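Local structure of protein archease (Thermotoga maritima, 1J5U) at residues K56-Y60 with D75-E79; Y32-L36 with A68-V73; K82-W87 with V98-I103. The protein probably activates the tRNA ligase RtcB by promoting its guanylylation, binds calcium, and may also act as a chaperone or modulator of DNA- or RNA-processing proteins. All blocks are in the same frame, centred on the assembly; numbering follows the deposited sequence.

Interaction 1 of 3, residues K56-Y60 with D75-E79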
ATOM      1  N   LYS A  56      13.716 -10.197   3.990  1.00 23.58           N
ATOM      2  CA  LYS A  56      14.216  -9.081   4.776  1.00 23.27           C
ATOM      3  C   LYS A  56      13.030  -8.637   5.638  1.00 23.95           C
ATOM      4  O   LYS A  56      11.876  -8.729   5.193  1.00 24.18           O
ATOM      5  CB  LYS A  56      14.651  -7.979   3.811  1.00 24.78           C
ATOM      6  CG  LYS A  56      14.719  -6.595   4.359  1.00 26.72           C
ATOM      7  CD  LYS A  56      15.256  -5.643   3.302  1.00 26.73           C
ATOM      8  CE  LYS A  56      14.570  -4.294   3.395  1.00 24.88           C
ATOM      9  NZ  LYS A  56      15.418  -3.198   2.859  1.00 22.01           N
ATOM     10  N   GLU A  57      13.281  -8.166   6.855  1.00 21.84           N
ATOM     11  CA  GLU A  57      12.166  -7.751   7.691  1.00 21.41           C
ATOM     12  C   GLU A  57      12.344  -6.394   8.375  1.00 20.55           C
ATOM     13  O   GLU A  57      13.457  -5.989   8.716  1.00 21.06           O
ATOM     14  CB  GLU A  57      11.877  -8.840   8.741  1.00 23.33           C
ATOM     15  CG  GLU A  57      11.678 -10.217   8.151  1.00 23.38           C
ATOM     16  CD  GLU A  57      11.478 -11.301   9.194  1.00 21.76           C
ATOM     17  OE1 GLU A  57      12.233 -11.371  10.193  1.00 18.92           O
ATOM     18  OE2 GLU A  57      10.568 -12.113   8.993  1.00 22.59           O
ATOM     19  N   LYS A  58      11.225  -5.702   8.588  1.00 19.20           N
ATOM     20  CA  LYS A  58      11.218  -4.404   9.249  1.00 18.59           C
ATOM     21  C   LYS A  58      10.023  -4.366  10.183  1.00 19.17           C
ATOM     22  O   LYS A  58       9.056  -5.117   9.996  1.00 18.36           O
ATOM     23  CB  LYS A  58      11.095  -3.262   8.232  1.00 18.54           C
ATOM     24  CG  LYS A  58      12.226  -3.214   7.232  1.00 20.39           C
ATOM     25  CD  LYS A  58      12.018  -2.103   6.210  1.00 20.41           C
ATOM     26  CE  LYS A  58      12.197  -0.726   6.838  1.00 20.40           C
ATOM     27  NZ  LYS A  58      12.112   0.367   5.789  1.00 21.07           N
HETATM   28  N   MSE A  59      10.103  -3.492  11.183  1.00 16.95           N
HETATM   29  CA  MSE A  59       9.045  -3.319  12.164  1.00 18.87           C
HETATM   30  C   MSE A  59       8.287  -2.016  11.894  1.00 17.89           C
HETATM   31  O   MSE A  59       8.872  -1.012  11.479  1.00 17.57           O
HETATM   32  CB  MSE A  59       9.612  -3.216  13.590  1.00 19.71           C
HETATM   33  CG  MSE A  59      10.375  -4.417  14.107  1.00 21.62           C
HETATM   34 SE   MSE A  59       9.358  -6.065  14.227  1.00 29.43          SE
HETATM   35  CE  MSE A  59       7.789  -5.384  14.923  1.00 11.49           C
ATOM     36  N   TYR A  60       6.991  -2.047  12.150  1.00 16.98           N
ATOM     37  CA  TYR A  60       6.149  -0.870  12.007  1.00 17.94           C
ATOM     38  C   TYR A  60       5.253  -0.818  13.226  1.00 18.67           C
ATOM     39  O   TYR A  60       4.868  -1.851  13.769  1.00 18.59           O
ATOM     40  CB  TYR A  60       5.286  -0.966  10.744  1.00 15.51           C
ATOM     41  CG  TYR A  60       6.088  -0.952   9.487  1.00 13.55           C
ATOM     42  CD1 TYR A  60       6.504   0.251   8.924  1.00 14.77           C
ATOM     43  CD2 TYR A  60       6.450  -2.139   8.859  1.00 11.95           C
ATOM     44  CE1 TYR A  60       7.256   0.275   7.774  1.00 13.45           C
ATOM     45  CE2 TYR A  60       7.216  -2.127   7.696  1.00 14.25           C
ATOM     46  CZ  TYR A  60       7.613  -0.913   7.165  1.00 12.83           C
ATOM     47  OH  TYR A  60       8.378  -0.893   6.034  1.00 13.75           O
ATOM     48  N   ASP A  75       6.158   3.556   3.092  1.00 14.07           N
ATOM     49  CA  ASP A  75       7.491   3.041   3.324  1.00 15.82           C
ATOM     50  C   ASP A  75       7.649   1.770   2.491  1.00 14.58           C
ATOM     51  O   ASP A  75       8.715   1.515   1.960  1.00 15.66           O
ATOM     52  CB  ASP A  75       7.749   2.732   4.797  1.00 16.28           C
ATOM     53  CG  ASP A  75       9.200   2.361   5.029  1.00 18.88           C
ATOM     54  OD1 ASP A  75       9.507   1.190   5.302  1.00 17.41           O
ATOM     55  OD2 ASP A  75      10.036   3.256   4.868  1.00 19.25           O
ATOM     56  N   TRP A  76       6.572   0.994   2.344  1.00 14.07           N
ATOM     57  CA  TRP A  76       6.615  -0.211   1.523  1.00 14.67           C
ATOM     58  C   TRP A  76       6.913   0.145   0.061  1.00 14.97           C
ATOM     59  O   TRP A  76       7.592  -0.595  -0.637  1.00 14.54           O
ATOM     60  CB  TRP A  76       5.285  -0.969   1.547  1.00 14.84           C
ATOM     61  CG  TRP A  76       4.930  -1.603   2.857  1.00 13.70           C
ATOM     62  CD1 TRP A  76       5.723  -1.705   3.977  1.00 14.56           C
ATOM     63  CD2 TRP A  76       3.676  -2.202   3.194  1.00 14.92           C
ATOM     64  NE1 TRP A  76       5.034  -2.327   4.986  1.00 12.99           N
ATOM     65  CE2 TRP A  76       3.774  -2.647   4.533  1.00 14.93           C
ATOM     66  CE3 TRP A  76       2.472  -2.414   2.488  1.00 14.06           C
ATOM     67  CZ2 TRP A  76       2.712  -3.293   5.191  1.00 14.84           C
ATOM     68  CZ3 TRP A  76       1.412  -3.066   3.147  1.00 13.27           C
ATOM     69  CH2 TRP A  76       1.545  -3.493   4.483  1.00 15.20           C
ATOM     70  N   ILE A  77       6.351   1.254  -0.404  1.00 15.57           N
ATOM     71  CA  ILE A  77       6.583   1.722  -1.772  1.00 16.04           C
ATOM     72  C   ILE A  77       8.073   2.110  -1.922  1.00 16.23           C
ATOM     73  O   ILE A  77       8.676   1.878  -2.961  1.00 17.48           O
ATOM     74  CB  ILE A  77       5.659   2.920  -2.092  1.00 16.60           C
ATOM     75  CG1 ILE A  77       4.219   2.392  -2.286  1.00 16.95           C
ATOM     76  CG2 ILE A  77       6.164   3.671  -3.346  1.00 20.20           C
ATOM     77  CD1 ILE A  77       3.101   3.438  -2.109  1.00 18.35           C
ATOM     78  N   LEU A  78       8.657   2.677  -0.874  1.00 18.52           N
ATOM     79  CA  LEU A  78      10.072   3.058  -0.898  1.00 19.30           C
ATOM     80  C   LEU A  78      10.867   1.762  -1.004  1.00 19.93           C
ATOM     81  O   LEU A  78      11.773   1.651  -1.829  1.00 20.31           O
ATOM     82  CB  LEU A  78      10.464   3.823   0.378  1.00 20.90           C
ATOM     83  CG  LEU A  78      11.948   4.221   0.563  1.00 22.19           C
ATOM     84  CD1 LEU A  78      12.449   5.091  -0.624  1.00 21.75           C
ATOM     85  CD2 LEU A  78      12.093   4.990   1.869  1.00 22.56           C
ATOM     86  N   GLU A  79      10.514   0.770  -0.190  1.00 18.42           N
ATOM     87  CA  GLU A  79      11.209  -0.511  -0.243  1.00 18.19           C
ATOM     88  C   GLU A  79      11.070  -1.144  -1.617  1.00 20.12           C
ATOM     89  O   GLU A  79      12.026  -1.772  -2.136  1.00 19.72           O
ATOM     90  CB  GLU A  79      10.670  -1.472   0.833  1.00 15.02           C
ATOM     91  CG  GLU A  79      11.164  -1.149   2.246  1.00 17.08           C
ATOM     92  CD  GLU A  79      12.676  -1.286   2.367  1.00 16.87           C
ATOM     93  OE1 GLU A  79      13.250  -2.137   1.650  1.00 18.49           O
ATOM     94  OE2 GLU A  79      13.276  -0.552   3.184  1.00 18.93           O
TER
HETATM   95  O   HOH W   1      12.552   3.084   5.134  1.00 33.39           O
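A strand covering a helix can use every second side chain for the contact, and here Lys-56, Lys-58 and Tyr-60 meet Asp-75, Trp-76 and Glu-79. The segments run nearly antiparallel (161°), their axes 11.8 Å apart, so long side chains must span the gap. Lys-56 does so almost extended, with only chi3 off a well, and its NZ reaches Glu-79 OE1 at 2.7 Å. Lys-58 starts m, t and bends at chi3 (p), setting its NZ between two acids one helical turn apart: 2.8 Å from Asp-75 OD1 and 3.0 Å from Glu-79 OE2. Glu-79 curls back (m, m) and offers one oxygen to each lysine, completing a salt-bridge network. Asp-75 (t) accepts a very short hydrogen bond from Tyr-60 OH at OD1 (2.5 Å), and at OD2 one from a water that accepts a weak one from Lys-58 NZ. Trp-76, its CA-to-CB bond sideways, uses rotamer m to bring its indole edge to the Tyr-60 face: an offset edge-to-face pair, five-membered-ring centroid 5.1 Å from that of Tyr-60. Strand 54-61 is hydrogen-bonded to strand 95-105, whose Phe-100 meets Trp-76; the indole also touches Leu-36, Arg-40 and Leu-43 of helix 32-47.

Interaction 2 of 3, residues Y32-L36 with A68-V73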
ATOM      1  N   TYR A  32      -7.076  -3.483  11.537  1.00 13.81           N
ATOM      2  CA  TYR A  32      -6.084  -2.602  10.941  1.00 17.03           C
ATOM      3  C   TYR A  32      -5.037  -3.418  10.196  1.00 16.09           C
ATOM      4  O   TYR A  32      -4.601  -3.045   9.117  1.00 15.60           O
ATOM      5  CB  TYR A  32      -5.415  -1.769  12.038  1.00 16.46           C
ATOM      6  CG  TYR A  32      -4.254  -0.934  11.557  1.00 16.87           C
ATOM      7  CD1 TYR A  32      -4.461   0.264  10.863  1.00 15.11           C
ATOM      8  CD2 TYR A  32      -2.953  -1.336  11.801  1.00 15.62           C
ATOM      9  CE1 TYR A  32      -3.386   1.037  10.427  1.00 17.37           C
ATOM     10  CE2 TYR A  32      -1.873  -0.569  11.374  1.00 17.52           C
ATOM     11  CZ  TYR A  32      -2.096   0.614  10.684  1.00 17.30           C
ATOM     12  OH  TYR A  32      -1.018   1.352  10.261  1.00 17.22           O
ATOM     13  N   GLU A  33      -4.637  -4.535  10.790  1.00 14.79           N
ATOM     14  CA  GLU A  33      -3.650  -5.403  10.172  1.00 14.52           C
ATOM     15  C   GLU A  33      -4.160  -5.951   8.835  1.00 13.59           C
ATOM     16  O   GLU A  33      -3.400  -6.034   7.866  1.00 12.13           O
ATOM     17  CB  GLU A  33      -3.316  -6.567  11.104  1.00 17.04           C
ATOM     18  CG  GLU A  33      -2.266  -7.490  10.543  1.00 20.02           C
ATOM     19  CD  GLU A  33      -1.866  -8.594  11.520  1.00 23.44           C
ATOM     20  OE1 GLU A  33      -2.280  -8.531  12.692  1.00 23.11           O
ATOM     21  OE2 GLU A  33      -1.132  -9.513  11.109  1.00 24.33           O
ATOM     22  N   GLU A  34      -5.440  -6.317   8.774  1.00 13.28           N
ATOM     23  CA  GLU A  34      -5.991  -6.856   7.530  1.00 13.86           C
ATOM     24  C   GLU A  34      -6.097  -5.768   6.450  1.00 11.62           C
ATOM     25  O   GLU A  34      -6.020  -6.071   5.269  1.00 12.70           O
ATOM     26  CB  GLU A  34      -7.355  -7.520   7.763  1.00 14.14           C
ATOM     27  CG  GLU A  34      -7.256  -8.804   8.575  1.00 18.35           C
ATOM     28  CD  GLU A  34      -8.553  -9.610   8.561  1.00 21.44           C
ATOM     29  OE1 GLU A  34      -9.607  -9.098   8.117  1.00 20.57           O
ATOM     30  OE2 GLU A  34      -8.514 -10.760   9.013  1.00 25.23           O
ATOM     31  N   LEU A  35      -6.282  -4.516   6.853  1.00 11.74           N
ATOM     32  CA  LEU A  35      -6.307  -3.450   5.863  1.00 13.54           C
ATOM     33  C   LEU A  35      -4.907  -3.319   5.279  1.00 12.37           C
ATOM     34  O   LEU A  35      -4.755  -3.068   4.088  1.00 11.48           O
ATOM     35  CB  LEU A  35      -6.745  -2.124   6.477  1.00 13.13           C
ATOM     36  CG  LEU A  35      -8.185  -2.155   7.010  1.00 15.86           C
ATOM     37  CD1 LEU A  35      -8.572  -0.767   7.423  1.00 15.66           C
ATOM     38  CD2 LEU A  35      -9.153  -2.664   5.915  1.00 15.32           C
ATOM     39  N   LEU A  36      -3.877  -3.479   6.117  1.00 12.94           N
ATOM     40  CA  LEU A  36      -2.502  -3.402   5.605  1.00 13.94           C
ATOM     41  C   LEU A  36      -2.221  -4.600   4.693  1.00 13.31           C
ATOM     42  O   LEU A  36      -1.479  -4.474   3.726  1.00 13.85           O
ATOM     43  CB  LEU A  36      -1.469  -3.367   6.744  1.00 13.01           C
ATOM     44  CG  LEU A  36      -1.276  -1.995   7.423  1.00 14.49           C
ATOM     45  CD1 LEU A  36      -0.403  -2.159   8.667  1.00 12.85           C
ATOM     46  CD2 LEU A  36      -0.627  -1.018   6.444  1.00 12.41           C
ATOM     47  N   ALA A  68      -0.593   6.377  10.518  1.00 16.42           N
ATOM     48  CA  ALA A  68       0.325   5.240  10.599  1.00 17.85           C
ATOM     49  C   ALA A  68       0.178   4.403   9.335  1.00 16.20           C
ATOM     50  O   ALA A  68       1.165   3.889   8.817  1.00 16.04           O
ATOM     51  CB  ALA A  68       0.030   4.374  11.839  1.00 15.75           C
ATOM     52  N   PHE A  69      -1.061   4.266   8.854  1.00 15.95           N
ATOM     53  CA  PHE A  69      -1.327   3.495   7.641  1.00 15.15           C
ATOM     54  C   PHE A  69      -0.576   4.115   6.467  1.00 15.09           C
ATOM     55  O   PHE A  69       0.112   3.426   5.710  1.00 15.14           O
ATOM     56  CB  PHE A  69      -2.828   3.458   7.354  1.00 13.41           C
ATOM     57  CG  PHE A  69      -3.205   2.525   6.215  1.00 14.80           C
ATOM     58  CD1 PHE A  69      -3.409   3.014   4.935  1.00 13.34           C
ATOM     59  CD2 PHE A  69      -3.414   1.163   6.454  1.00 13.75           C
ATOM     60  CE1 PHE A  69      -3.841   2.161   3.891  1.00 13.71           C
ATOM     61  CE2 PHE A  69      -3.837   0.314   5.438  1.00 14.20           C
ATOM     62  CZ  PHE A  69      -4.059   0.819   4.142  1.00 11.19           C
ATOM     63  N   PHE A  70      -0.722   5.426   6.332  1.00 15.30           N
ATOM     64  CA  PHE A  70      -0.062   6.212   5.294  1.00 17.23           C
ATOM     65  C   PHE A  70       1.457   6.039   5.358  1.00 16.99           C
ATOM     66  O   PHE A  70       2.095   5.736   4.346  1.00 16.83           O
ATOM     67  CB  PHE A  70      -0.461   7.698   5.464  1.00 18.41           C
ATOM     68  CG  PHE A  70       0.206   8.641   4.499  1.00 20.68           C
ATOM     69  CD1 PHE A  70       1.492   9.147   4.761  1.00 20.72           C
ATOM     70  CD2 PHE A  70      -0.447   9.031   3.332  1.00 19.23           C
ATOM     71  CE1 PHE A  70       2.120  10.033   3.866  1.00 22.35           C
ATOM     72  CE2 PHE A  70       0.159   9.912   2.421  1.00 20.97           C
ATOM     73  CZ  PHE A  70       1.449  10.420   2.680  1.00 22.89           C
ATOM     74  N   ASP A  71       2.047   6.235   6.544  1.00 16.23           N
ATOM     75  CA  ASP A  71       3.487   6.064   6.697  1.00 16.76           C
ATOM     76  C   ASP A  71       3.955   4.657   6.362  1.00 16.14           C
ATOM     77  O   ASP A  71       5.005   4.464   5.772  1.00 16.24           O
ATOM     78  CB  ASP A  71       3.928   6.349   8.141  1.00 18.97           C
ATOM     79  CG  ASP A  71       3.788   7.805   8.507  1.00 20.41           C
ATOM     80  OD1 ASP A  71       3.632   8.614   7.581  1.00 20.95           O
ATOM     81  OD2 ASP A  71       3.845   8.128   9.707  1.00 25.47           O
ATOM     82  N   THR A  72       3.191   3.666   6.789  1.00 15.71           N
ATOM     83  CA  THR A  72       3.574   2.276   6.546  1.00 15.08           C
ATOM     84  C   THR A  72       3.531   1.882   5.073  1.00 14.93           C
ATOM     85  O   THR A  72       4.478   1.320   4.532  1.00 15.26           O
ATOM     86  CB  THR A  72       2.657   1.324   7.343  1.00 14.25           C
ATOM     87  OG1 THR A  72       2.792   1.603   8.740  1.00 16.36           O
ATOM     88  CG2 THR A  72       3.023  -0.140   7.090  1.00 14.72           C
ATOM     89  N   VAL A  73       2.412   2.158   4.419  1.00 15.45           N
ATOM     90  CA  VAL A  73       2.295   1.769   3.025  1.00 13.36           C
ATOM     91  C   VAL A  73       3.309   2.562   2.174  1.00 12.45           C
ATOM     92  O   VAL A  73       3.898   2.023   1.250  1.00 14.50           O
ATOM     93  CB  VAL A  73       0.826   1.991   2.531  1.00 12.16           C
ATOM     94  CG1 VAL A  73       0.720   1.750   1.042  1.00 11.97           C
ATOM     95  CG2 VAL A  73      -0.144   1.058   3.311  1.00  9.71           C
TER
HETATM   96  O   HOH W   2       1.465   0.347  10.768  1.00 15.91           O
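Two helices at a shallow angle illustrate how a buried interface can be apolar for most of its area and still admit a little well-placed polarity. The segments 32-36 and 68-73 run in roughly the same direction, 34° apart with axes 11.3 Å from each other, and bury 280 Å² between them. Dispersion contacts dominate. Phe-69, in the t rotamer, extends its ring into the space between the helices, where Leu-36 CD2 lies 3.5 Å from Phe-69 CD2 and Leu-35 CB 3.9 Å from Phe-69 CE2. The same Leu-36 CD2 methyl touches Thr-72 CG2 and Val-73 CG2, each at 3.8 Å, so a single branch tip meets Phe-69 and, one turn on, the neighbours Thr-72 and Val-73. The Tyr-32 side chain reaches across to the other helix: its CE1 is 4.0 Å from Phe-69 CB, and its OH is 3.6 Å from Ala-68 CB.

The polar part is indirect. Although Tyr-32 OH comes within 3.2 Å of Phe-69 N, the angle is too poor for a hydrogen bond. Instead a water joins the helices, 2.7 Å from Tyr-32 OH and 2.7 Å from Thr-72 OG1, to which it donates. Thr-72 OG1 in turn gives its own proton to Ala-68 O (2.8 Å), the carbonyl that also receives Thr-72 N (2.9 Å). The helix pair forms a layer between two sheets: Ile-27, Leu-114 and Phe-121 of the three-stranded sheet meet Leu-35 and Phe-69, among others, while Leu-96 of strand 95-105 packs on Tyr-32 and Leu-36.

Interaction 3 of 3, residues K82-W87 with V98-I103; sequences KGWAPW and VTFRKI
This is the open end of a beta hairpin, where residues 84-87 of strand 84-92, just after helix 66-81, pair antiparallel with 98-103 of strand 95-105; the segment axes approach to 4.4 Å at 136°. Gly-83, phi/psi 92/14, closes the helix with a Schellman motif, and its O accepts Ile-103 N at 3.0 Å. Ala-85 faces Arg-101 as a hydrogen-bonded pair (Ala-85 N to Arg-101 O 3.0 Å, Arg-101 N to Ala-85 O 2.9 Å), flanked by the non-hydrogen-bonded pairs Trp-84 with Lys-102 and Pro-86 with Phe-100, so proline's missing N-H costs no bond. The side chains of Pro-86 and Phe-100 diverge from CA atoms 4.3 Å apart, yet the Phe-100 ring abuts Pro-86 (CD2 to CD 4.0 Å); Ile-103 CG1 fits against small Ala-85 CB at 3.7 Å. Lys-102 (t, p, t, t) covers one face of Trp-84 (chi1 m): CD 3.8 Å from the six-membered centroid (CH-pi), NZ 4.1 Å from the five-membered (cation-pi). Arg-101 (m, t, p), its NE hydrogen-bonded to Asp-52 O, likewise covers Trp-87 (chi1 t), CD 3.5 Å and CZ 4.7 Å from the five-membered centroid. Trp-87 N donates to Thr-99 O at 2.8 Å.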
ATOM      1  N   LYS A  82      13.453  -0.082  -3.898  1.00 25.59           N
ATOM      2  CA  LYS A  82      14.776  -0.603  -3.564  1.00 26.18           C
ATOM      3  C   LYS A  82      14.869  -2.073  -3.920  1.00 24.46           C
ATOM      4  O   LYS A  82      15.866  -2.730  -3.632  1.00 26.49           O
ATOM      5  CB  LYS A  82      15.072  -0.415  -2.068  1.00 27.14           C
ATOM      6  CG  LYS A  82      15.227   1.041  -1.659  1.00 30.38           C
ATOM      7  CD  LYS A  82      15.538   1.189  -0.179  1.00 33.92           C
ATOM      8  CE  LYS A  82      15.744   2.655   0.189  1.00 34.72           C
ATOM      9  NZ  LYS A  82      16.043   2.817   1.650  1.00 37.70           N
ATOM     10  N   GLY A  83      13.823  -2.597  -4.542  1.00 23.06           N
ATOM     11  CA  GLY A  83      13.826  -3.995  -4.914  1.00 20.94           C
ATOM     12  C   GLY A  83      13.222  -4.941  -3.884  1.00 20.66           C
ATOM     13  O   GLY A  83      13.388  -6.144  -4.004  1.00 22.98           O
ATOM     14  N   TRP A  84      12.495  -4.423  -2.895  1.00 20.34           N
ATOM     15  CA  TRP A  84      11.885  -5.281  -1.875  1.00 19.48           C
ATOM     16  C   TRP A  84      10.349  -5.083  -1.758  1.00 18.98           C
ATOM     17  O   TRP A  84       9.882  -3.975  -1.578  1.00 19.55           O
ATOM     18  CB  TRP A  84      12.526  -5.004  -0.500  1.00 21.01           C
ATOM     19  CG  TRP A  84      14.008  -5.337  -0.414  1.00 20.67           C
ATOM     20  CD1 TRP A  84      15.055  -4.493  -0.617  1.00 22.12           C
ATOM     21  CD2 TRP A  84      14.575  -6.620  -0.139  1.00 22.88           C
ATOM     22  NE1 TRP A  84      16.250  -5.169  -0.490  1.00 22.88           N
ATOM     23  CE2 TRP A  84      15.982  -6.479  -0.195  1.00 23.11           C
ATOM     24  CE3 TRP A  84      14.030  -7.878   0.149  1.00 22.29           C
ATOM     25  CZ2 TRP A  84      16.852  -7.548   0.026  1.00 23.26           C
ATOM     26  CZ3 TRP A  84      14.906  -8.949   0.371  1.00 24.94           C
ATOM     27  CH2 TRP A  84      16.299  -8.770   0.307  1.00 23.60           C
ATOM     28  N   ALA A  85       9.592  -6.171  -1.812  1.00 18.41           N
ATOM     29  CA  ALA A  85       8.140  -6.078  -1.715  1.00 19.70           C
ATOM     30  C   ALA A  85       7.566  -6.693  -0.433  1.00 17.57           C
ATOM     31  O   ALA A  85       8.021  -7.745   0.021  1.00 16.98           O
ATOM     32  CB  ALA A  85       7.502  -6.737  -2.942  1.00 16.46           C
ATOM     33  N   PRO A  86       6.576  -6.020   0.178  1.00 18.39           N
ATOM     34  CA  PRO A  86       5.964  -6.552   1.404  1.00 17.50           C
ATOM     35  C   PRO A  86       5.314  -7.899   1.066  1.00 18.47           C
ATOM     36  O   PRO A  86       4.624  -8.034   0.057  1.00 16.98           O
ATOM     37  CB  PRO A  86       4.951  -5.465   1.788  1.00 18.11           C
ATOM     38  CG  PRO A  86       4.552  -4.876   0.418  1.00 18.22           C
ATOM     39  CD  PRO A  86       5.932  -4.754  -0.237  1.00 17.80           C
ATOM     40  N   TRP A  87       5.525  -8.899   1.909  1.00 17.90           N
ATOM     41  CA  TRP A  87       4.987 -10.226   1.639  1.00 19.03           C
ATOM     42  C   TRP A  87       4.120 -10.796   2.763  1.00 19.65           C
ATOM     43  O   TRP A  87       2.981 -11.247   2.533  1.00 17.85           O
ATOM     44  CB  TRP A  87       6.162 -11.175   1.321  1.00 19.11           C
ATOM     45  CG  TRP A  87       5.782 -12.622   1.165  1.00 23.68           C
ATOM     46  CD1 TRP A  87       4.882 -13.154   0.278  1.00 25.17           C
ATOM     47  CD2 TRP A  87       6.305 -13.721   1.912  1.00 25.92           C
ATOM     48  NE1 TRP A  87       4.816 -14.517   0.432  1.00 26.27           N
ATOM     49  CE2 TRP A  87       5.678 -14.892   1.429  1.00 27.46           C
ATOM     50  CE3 TRP A  87       7.247 -13.830   2.944  1.00 28.84           C
ATOM     51  CZ2 TRP A  87       5.963 -16.163   1.945  1.00 29.76           C
ATOM     52  CZ3 TRP A  87       7.533 -15.097   3.461  1.00 30.84           C
ATOM     53  CH2 TRP A  87       6.890 -16.247   2.956  1.00 31.85           C
ATOM     54  N   VAL A  98       6.959  -6.981   9.378  1.00 15.89           N
ATOM     55  CA  VAL A  98       6.704  -7.186   7.961  1.00 14.27           C
ATOM     56  C   VAL A  98       7.875  -7.902   7.294  1.00 14.77           C
ATOM     57  O   VAL A  98       9.013  -7.451   7.375  1.00 15.18           O
ATOM     58  CB  VAL A  98       6.468  -5.816   7.266  1.00 13.07           C
ATOM     59  CG1 VAL A  98       6.323  -5.998   5.727  1.00 14.21           C
ATOM     60  CG2 VAL A  98       5.210  -5.179   7.851  1.00 12.43           C
ATOM     61  N   THR A  99       7.596  -9.037   6.670  1.00 16.06           N
ATOM     62  CA  THR A  99       8.636  -9.759   5.956  1.00 17.35           C
ATOM     63  C   THR A  99       8.510  -9.348   4.486  1.00 19.36           C
ATOM     64  O   THR A  99       7.426  -9.452   3.896  1.00 19.31           O
ATOM     65  CB  THR A  99       8.442 -11.286   6.042  1.00 17.80           C
ATOM     66  OG1 THR A  99       8.341 -11.696   7.418  1.00 19.59           O
ATOM     67  CG2 THR A  99       9.644 -12.009   5.394  1.00 20.12           C
ATOM     68  N   PHE A 100       9.603  -8.845   3.919  1.00 19.77           N
ATOM     69  CA  PHE A 100       9.649  -8.466   2.519  1.00 20.88           C
ATOM     70  C   PHE A 100      10.356  -9.580   1.749  1.00 22.42           C
ATOM     71  O   PHE A 100      11.124 -10.353   2.333  1.00 22.04           O
ATOM     72  CB  PHE A 100      10.452  -7.176   2.326  1.00 20.05           C
ATOM     73  CG  PHE A 100       9.839  -5.968   2.960  1.00 19.09           C
ATOM     74  CD1 PHE A 100       9.968  -5.736   4.333  1.00 18.82           C
ATOM     75  CD2 PHE A 100       9.163  -5.042   2.181  1.00 16.74           C
ATOM     76  CE1 PHE A 100       9.438  -4.597   4.916  1.00 17.39           C
ATOM     77  CE2 PHE A 100       8.620  -3.895   2.750  1.00 17.34           C
ATOM     78  CZ  PHE A 100       8.757  -3.665   4.119  1.00 18.59           C
ATOM     79  N   ARG A 101      10.070  -9.691   0.456  1.00 23.12           N
ATOM     80  CA  ARG A 101      10.752 -10.662  -0.393  1.00 23.27           C
ATOM     81  C   ARG A 101      11.359  -9.893  -1.561  1.00 24.27           C
ATOM     82  O   ARG A 101      10.820  -8.864  -1.999  1.00 20.91           O
ATOM     83  CB  ARG A 101       9.809 -11.770  -0.868  1.00 24.60           C
ATOM     84  CG  ARG A 101       9.732 -12.928   0.136  1.00 27.31           C
ATOM     85  CD  ARG A 101       8.753 -14.012  -0.291  1.00 32.61           C
ATOM     86  NE  ARG A 101       9.168 -14.685  -1.518  1.00 36.20           N
ATOM     87  CZ  ARG A 101       8.485 -15.663  -2.114  1.00 37.48           C
ATOM     88  NH1 ARG A 101       7.343 -16.096  -1.599  1.00 38.28           N
ATOM     89  NH2 ARG A 101       8.943 -16.201  -3.236  1.00 35.52           N
ATOM     90  N   LYS A 102      12.516 -10.362  -2.028  1.00 24.05           N
ATOM     91  CA  LYS A 102      13.205  -9.707  -3.120  1.00 24.66           C
ATOM     92  C   LYS A 102      12.347  -9.807  -4.365  1.00 22.40           C
ATOM     93  O   LYS A 102      11.786 -10.853  -4.660  1.00 22.37           O
ATOM     94  CB  LYS A 102      14.563 -10.367  -3.375  1.00 28.56           C
ATOM     95  CG  LYS A 102      15.450  -9.580  -4.290  1.00 29.11           C
ATOM     96  CD  LYS A 102      15.803  -8.227  -3.668  1.00 32.99           C
ATOM     97  CE  LYS A 102      16.534  -7.339  -4.675  1.00 33.86           C
ATOM     98  NZ  LYS A 102      16.902  -6.025  -4.104  1.00 34.34           N
ATOM     99  N   ILE A 103      12.245  -8.701  -5.085  1.00 22.34           N
ATOM    100  CA  ILE A 103      11.452  -8.654  -6.305  1.00 24.09           C
ATOM    101  C   ILE A 103      12.235  -9.267  -7.461  1.00 26.23           C
ATOM    102  O   ILE A 103      13.329  -8.806  -7.781  1.00 26.16           O
ATOM    103  CB  ILE A 103      11.111  -7.197  -6.642  1.00 23.20           C
ATOM    104  CG1 ILE A 103      10.184  -6.642  -5.559  1.00 20.04           C
ATOM    105  CG2 ILE A 103      10.557  -7.087  -8.051  1.00 21.84           C
ATOM    106  CD1 ILE A 103       9.889  -5.156  -5.714  1.00 19.38           C
TER

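The three contacts show how chemistry follows depth. Interaction 2 is the buried one, all its touching residues enclosed and its polarity limited to a bridging water. Interactions 1 and 3 are only partly buried, and there basic side chains do much of the work: with carboxylates in interaction 1, with indole faces in interaction 3, which adds the regular backbone bonds of a hairpin. Helix 66-81 serves both interactions 1 and 2, and Tyr-60 CD1 lies 4.0 Å from Thr-72 CG2 where they meet. Interactions 1 and 3 share one sheet, since strands 54-61 and 95-105 are neighbours, and Lys-56 also makes a cation-pi contact with Trp-84. Interactions 2 and 3 do not touch.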